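Local coordinates for SAM-dependent O-methyltransferase (Thermotoga maritima, PDB 1O54), which transfers methyl groups from S-adenosyl-L-methionine as an O-methyltransferase of the TRM61 family and assembles as a homotetramer, a dimer of dimers, at the interface of chains A and B and the interface of chains A and C. Residues are numbered along the deposited sequence; one frame, centred on the assembly and turned at random. Chains: chain A/B/C, SAM-dependent O-methyltransferase.

Contact 1: the interface of chains A and B. Residues chain A 214-217, 263; chain B 250-252.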
loop_
_atom_site.group_PDB
_atom_site.type_symbol
_atom_site.label_atom_id
_atom_site.label_comp_id
_atom_site.label_asym_id
_atom_site.label_seq_id
_atom_site.Cartn_x
_atom_site.Cartn_y
_atom_site.Cartn_z
ATOM N N PRO A 214 -14.577 -10.377 4.257
ATOM C CA PRO A 214 -13.882 -9.492 5.159
ATOM C C PRO A 214 -12.590 -10.020 5.762
ATOM O O PRO A 214 -11.772 -9.201 6.166
ATOM C CB PRO A 214 -14.905 -9.252 6.281
ATOM C CG PRO A 214 -15.742 -10.404 6.301
ATOM C CD PRO A 214 -15.841 -10.857 4.840
ATOM N N THR A 215 -12.451 -11.338 5.862
ATOM C CA THR A 215 -11.299 -11.950 6.541
ATOM C C THR A 215 -10.548 -12.911 5.605
ATOM O O THR A 215 -11.087 -13.480 4.679
ATOM C CB THR A 215 -11.681 -12.728 7.779
ATOM O OG1 THR A 215 -12.437 -13.917 7.428
ATOM C CG2 THR A 215 -12.569 -11.910 8.720
ATOM N N THR A 216 -9.295 -13.146 5.952
ATOM C CA THR A 216 -8.488 -14.108 5.198
ATOM C C THR A 216 -9.009 -15.538 5.380
ATOM O O THR A 216 -8.994 -16.349 4.441
ATOM C CB THR A 216 -7.011 -14.032 5.640
ATOM O OG1 THR A 216 -6.920 -14.242 7.054
ATOM C CG2 THR A 216 -6.440 -12.693 5.340
ATOM N N ASN A 217 -9.510 -15.867 6.577
ATOM C CA ASN A 217 -10.125 -17.187 6.806
ATOM C C ASN A 217 -11.262 -17.454 5.824
ATOM O O ASN A 217 -11.396 -18.515 5.268
ATOM C CB ASN A 217 -10.676 -17.297 8.262
ATOM C CG ASN A 217 -9.674 -16.866 9.330
ATOM O OD1 ASN A 217 -9.137 -17.708 10.093
ATOM N ND2 ASN A 217 -9.421 -15.584 9.413
ATOM N N TYR A 263 -11.680 -8.394 0.795
ATOM C CA TYR A 263 -10.986 -9.214 -0.194
ATOM C C TYR A 263 -12.020 -9.527 -1.264
ATOM O O TYR A 263 -13.135 -9.888 -0.935
ATOM C CB TYR A 263 -10.458 -10.496 0.421
ATOM C CG TYR A 263 -9.441 -10.210 1.515
ATOM C CD1 TYR A 263 -9.792 -10.215 2.846
ATOM C CD2 TYR A 263 -8.137 -9.850 1.180
ATOM C CE1 TYR A 263 -8.855 -9.937 3.832
ATOM C CE2 TYR A 263 -7.191 -9.550 2.172
ATOM C CZ TYR A 263 -7.560 -9.610 3.481
ATOM O OH TYR A 263 -6.660 -9.341 4.505
ATOM N N ARG B 250 -10.544 -14.702 12.536
ATOM C CA ARG B 250 -11.038 -13.554 11.781
ATOM C C ARG B 250 -9.892 -12.606 11.489
ATOM O O ARG B 250 -9.928 -11.393 11.804
ATOM C CB ARG B 250 -12.166 -12.870 12.566
ATOM C CG ARG B 250 -13.354 -13.725 12.771
ATOM C CD ARG B 250 -14.507 -13.023 13.503
ATOM N NE ARG B 250 -14.140 -12.674 14.874
ATOM C CZ ARG B 250 -14.081 -13.535 15.896
ATOM N NH1 ARG B 250 -14.369 -14.825 15.732
ATOM N NH2 ARG B 250 -13.728 -13.099 17.102
ATOM N N LEU B 251 -8.841 -13.135 10.860
ATOM C CA LEU B 251 -7.652 -12.349 10.569
ATOM C C LEU B 251 -7.907 -11.383 9.402
ATOM O O LEU B 251 -8.284 -11.799 8.311
ATOM C CB LEU B 251 -6.472 -13.262 10.277
ATOM C CG LEU B 251 -5.194 -12.540 9.864
ATOM C CD1 LEU B 251 -4.573 -11.801 11.024
ATOM C CD2 LEU B 251 -4.256 -13.610 9.320
ATOM N N ARG B 252 -7.725 -10.087 9.654
ATOM C CA ARG B 252 -7.927 -9.043 8.658
ATOM C C ARG B 252 -7.191 -7.784 9.093
ATOM O O ARG B 252 -6.863 -7.655 10.288
ATOM C CB ARG B 252 -9.412 -8.739 8.527
ATOM C CG ARG B 252 -10.036 -8.176 9.769
ATOM C CD ARG B 252 -11.467 -7.836 9.512
ATOM N NE ARG B 252 -12.073 -7.005 10.534
ATOM C CZ ARG B 252 -12.003 -5.664 10.584
ATOM N NH1 ARG B 252 -11.255 -4.963 9.715
ATOM N NH2 ARG B 252 -12.661 -5.031 11.555
#
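A:Thr216 takes hold of the backbone carbonyl of B:Leu251 with two donors, and these hydrogen bonds centre the patch. The backbone N of A:Thr216 lies 2.9 Å from B:Leu251 O, in an almost straight bond (175° at the hydrogen) that meets the carbonyl nearly end on. The side-chain hydroxyl OG1 of A:Thr216 donates to the same B:Leu251 O over 3.1 Å, but from above the carbonyl plane. A chi1 of 56° sets OG1 between the backbone N and the carbonyl carbon, where it can reach the oxygen beside the main-chain donor. Because A:Thr216 opens helix 216-228, B:Leu251 O acts as a cap from another subunit, and the helix start may polarise it further.

A second polar pair is doubtful as modelled: A:Asn217 ND2 stands 2.9 Å from the backbone N of B:Leu251, bringing two donors together. With the side-chain amide turned over, OD1 would face that N and could accept from it.

Van der Waals contacts flank the polar core. The methyl CG2 of A:Thr215 makes an apolar contact at 3.8 Å with B:Arg250 CA. The isobutyl branch of B:Leu251 crosses the A:Thr216 side chain at an angle, its CD2 3.6 Å from OG1. The aliphatic stem of B:Arg252 borders the carbonyl of A:Pro214, with CB 3.4 Å from A:Pro214 O. Behind the contact, A:Tyr263 OH lies 3.5 Å from A:Thr216 CG2 and backs the methyl.

Recognition rests largely on main chain: the strand-to-helix turn of one subunit docks on the loop leading into strand 252-253 of the other. Repeated by the two-fold, this patch joins subunits of the homotetramer.

Contact 2: the interface of chains A and C. Residues chain A 27, 35, 78, 80-81, 84; chain C 208, 233.
C:Arg233 pushes its side chain into a site on chain A formed by A:Leu27, A:Glu35, A:Leu78 and A:Asp84. From CB the chain runs extended through CG, which passes near the A:Glu35 carboxylate. CD lies 3.6 Å from CD1 of A:Leu78, the two side chains sliding past each other in opposite directions. Here the arginine bends (chi3 87°) and turns its guanidinium toward A:Asp84. NE is 2.8 Å from A:Glu35 OE2, a salt bridge without a hydrogen bond: OE2 stands over the guanidinium face, and the N-H points elsewhere. A:Leu27 CD2 lies on the same side of the plane, toward the outer NH1 edge, 3.6 Å from CZ.

At the tip, A:Asp84 meets the guanidinium edge in plane, with the carboxylate turned 30° against it. NH2 donates to A:Asp84 OD1 over 2.9 Å, forming hydrogen bond and salt bridge at once; this donor arrives from above the carboxylate plane. NH1 makes a weak bond to OD2 of the same carboxylate. C:Arg233 NH1 also meets the oxygen of water 1 at 2.8 Å.

The aspartate is positioned by its own chain. A:Ser81 N donates to A:Asp84 OD2 over 2.9 Å, and A:Asp84 N returns a bond to A:Ser81 OG over 3.0 Å, a reciprocal capping box at the start of helix 82-87. C:Arg208 adds a more distant positive charge; its NH2 reaches water 1 at 2.7 Å, in the guanidinium plane. That water is modelled too close to A:Asp84 OD2 for an ordinary hydrogen bond, so its bridge to the carboxylate is doubtful in detail. Two arginines beside one carboxylate would probably help to keep it ionised.

In the fold, C:Arg233 occupies the turn between strands 231-232 and 234-245, and C:Arg208 lies at the start of strand 207-213. Their chain A partners come from strands 25-30, 35-39 and 74-78 and the N-terminal end of helix 82-87.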
loop_
_atom_site.group_PDB
_atom_site.type_symbol
_atom_site.label_atom_id
_atom_site.label_comp_id
_atom_site.label_asym_id
_atom_site.label_seq_id
_atom_site.Cartn_x
_atom_site.Cartn_y
_atom_site.Cartn_z
ATOM N N LEU A 27 -27.171 18.370 -2.512
ATOM C CA LEU A 27 -26.015 18.310 -1.672
ATOM C C LEU A 27 -25.496 19.724 -1.511
ATOM O O LEU A 27 -25.158 20.374 -2.506
ATOM C CB LEU A 27 -24.954 17.445 -2.327
ATOM C CG LEU A 27 -23.623 17.367 -1.606
ATOM C CD1 LEU A 27 -23.789 16.771 -0.251
ATOM C CD2 LEU A 27 -22.694 16.540 -2.427
ATOM N N GLU A 35 -20.587 18.712 4.269
ATOM C CA GLU A 35 -21.572 18.537 3.213
ATOM C C GLU A 35 -22.890 18.022 3.798
ATOM O O GLU A 35 -22.893 17.199 4.718
ATOM C CB GLU A 35 -21.070 17.560 2.145
ATOM C CG GLU A 35 -19.558 17.498 1.944
ATOM C CD GLU A 35 -19.058 18.238 0.711
ATOM O OE1 GLU A 35 -18.292 19.210 0.868
ATOM O OE2 GLU A 35 -19.399 17.836 -0.418
ATOM N N LEU A 78 -25.304 21.419 -5.047
ATOM C CA LEU A 78 -24.844 20.369 -5.940
ATOM C C LEU A 78 -25.909 19.283 -6.041
ATOM O O LEU A 78 -26.768 19.156 -5.161
ATOM C CB LEU A 78 -23.514 19.752 -5.453
ATOM C CG LEU A 78 -22.350 20.741 -5.247
ATOM C CD1 LEU A 78 -21.165 20.055 -4.649
ATOM C CD2 LEU A 78 -21.931 21.454 -6.551
ATOM N N PRO A 80 -26.272 15.473 -5.807
ATOM C CA PRO A 80 -25.483 14.352 -5.282
ATOM C C PRO A 80 -25.230 13.279 -6.325
ATOM O O PRO A 80 -26.097 12.979 -7.168
ATOM C CB PRO A 80 -26.354 13.770 -4.155
ATOM C CG PRO A 80 -27.586 14.515 -4.141
ATOM C CD PRO A 80 -27.582 15.574 -5.190
ATOM N N SER A 81 -24.046 12.712 -6.245
ATOM C CA SER A 81 -23.699 11.542 -7.065
ATOM C C SER A 81 -24.195 10.292 -6.343
ATOM O O SER A 81 -24.556 10.320 -5.164
ATOM C CB SER A 81 -22.188 11.441 -7.279
ATOM O OG SER A 81 -21.514 11.305 -6.035
ATOM N N ASP A 84 -21.992 9.909 -3.440
ATOM C CA ASP A 84 -22.484 10.740 -2.343
ATOM C C ASP A 84 -23.621 10.083 -1.586
ATOM O O ASP A 84 -23.622 10.088 -0.340
ATOM C CB ASP A 84 -22.967 12.116 -2.802
ATOM C CG ASP A 84 -21.873 12.964 -3.407
ATOM O OD1 ASP A 84 -20.687 12.881 -2.974
ATOM O OD2 ASP A 84 -22.124 13.769 -4.333
ATOM N N ARG C 208 -18.721 17.536 -13.190
ATOM C CA ARG C 208 -17.574 16.892 -12.584
ATOM C C ARG C 208 -16.431 16.721 -13.578
ATOM O O ARG C 208 -16.606 16.325 -14.739
ATOM C CB ARG C 208 -17.975 15.546 -12.039
ATOM C CG ARG C 208 -19.052 15.643 -10.967
ATOM C CD ARG C 208 -19.575 14.299 -10.461
ATOM N NE ARG C 208 -20.370 14.526 -9.230
ATOM C CZ ARG C 208 -21.657 14.822 -9.235
ATOM N NH1 ARG C 208 -22.313 14.952 -10.377
ATOM N NH2 ARG C 208 -22.299 15.018 -8.096
ATOM N N ARG C 233 -14.429 20.927 -4.048
ATOM C CA ARG C 233 -14.342 19.474 -3.821
ATOM C C ARG C 233 -13.169 18.904 -4.635
ATOM O O ARG C 233 -13.271 17.853 -5.274
ATOM C CB ARG C 233 -15.670 18.776 -4.152
ATOM C CG ARG C 233 -16.850 19.244 -3.301
ATOM C CD ARG C 233 -18.137 18.483 -3.628
ATOM N NE ARG C 233 -18.245 17.256 -2.857
ATOM C CZ ARG C 233 -19.137 16.300 -3.059
ATOM N NH1 ARG C 233 -20.029 16.386 -4.023
ATOM N NH2 ARG C 233 -19.146 15.251 -2.276
HETATM O O HOH W 1 -20.636 14.539 -6.059
#

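The C-alpha centres of contact 1 and contact 2 lie about 33 Å apart, and chain A takes part in both, facing chain B at one and chain C at the other. They have no residue in common. Every subunit carries both sets, and within one copy strand 207-213 bears near its start an arginine used in contact 2 and runs out into the turn of contact 1. Chain A itself offers its N-terminal strands and helix 82-87 at contact 2, but the 214-217 turn at contact 1. Such separate surfaces allow each subunit to bind two others, as a dimer of dimers requires.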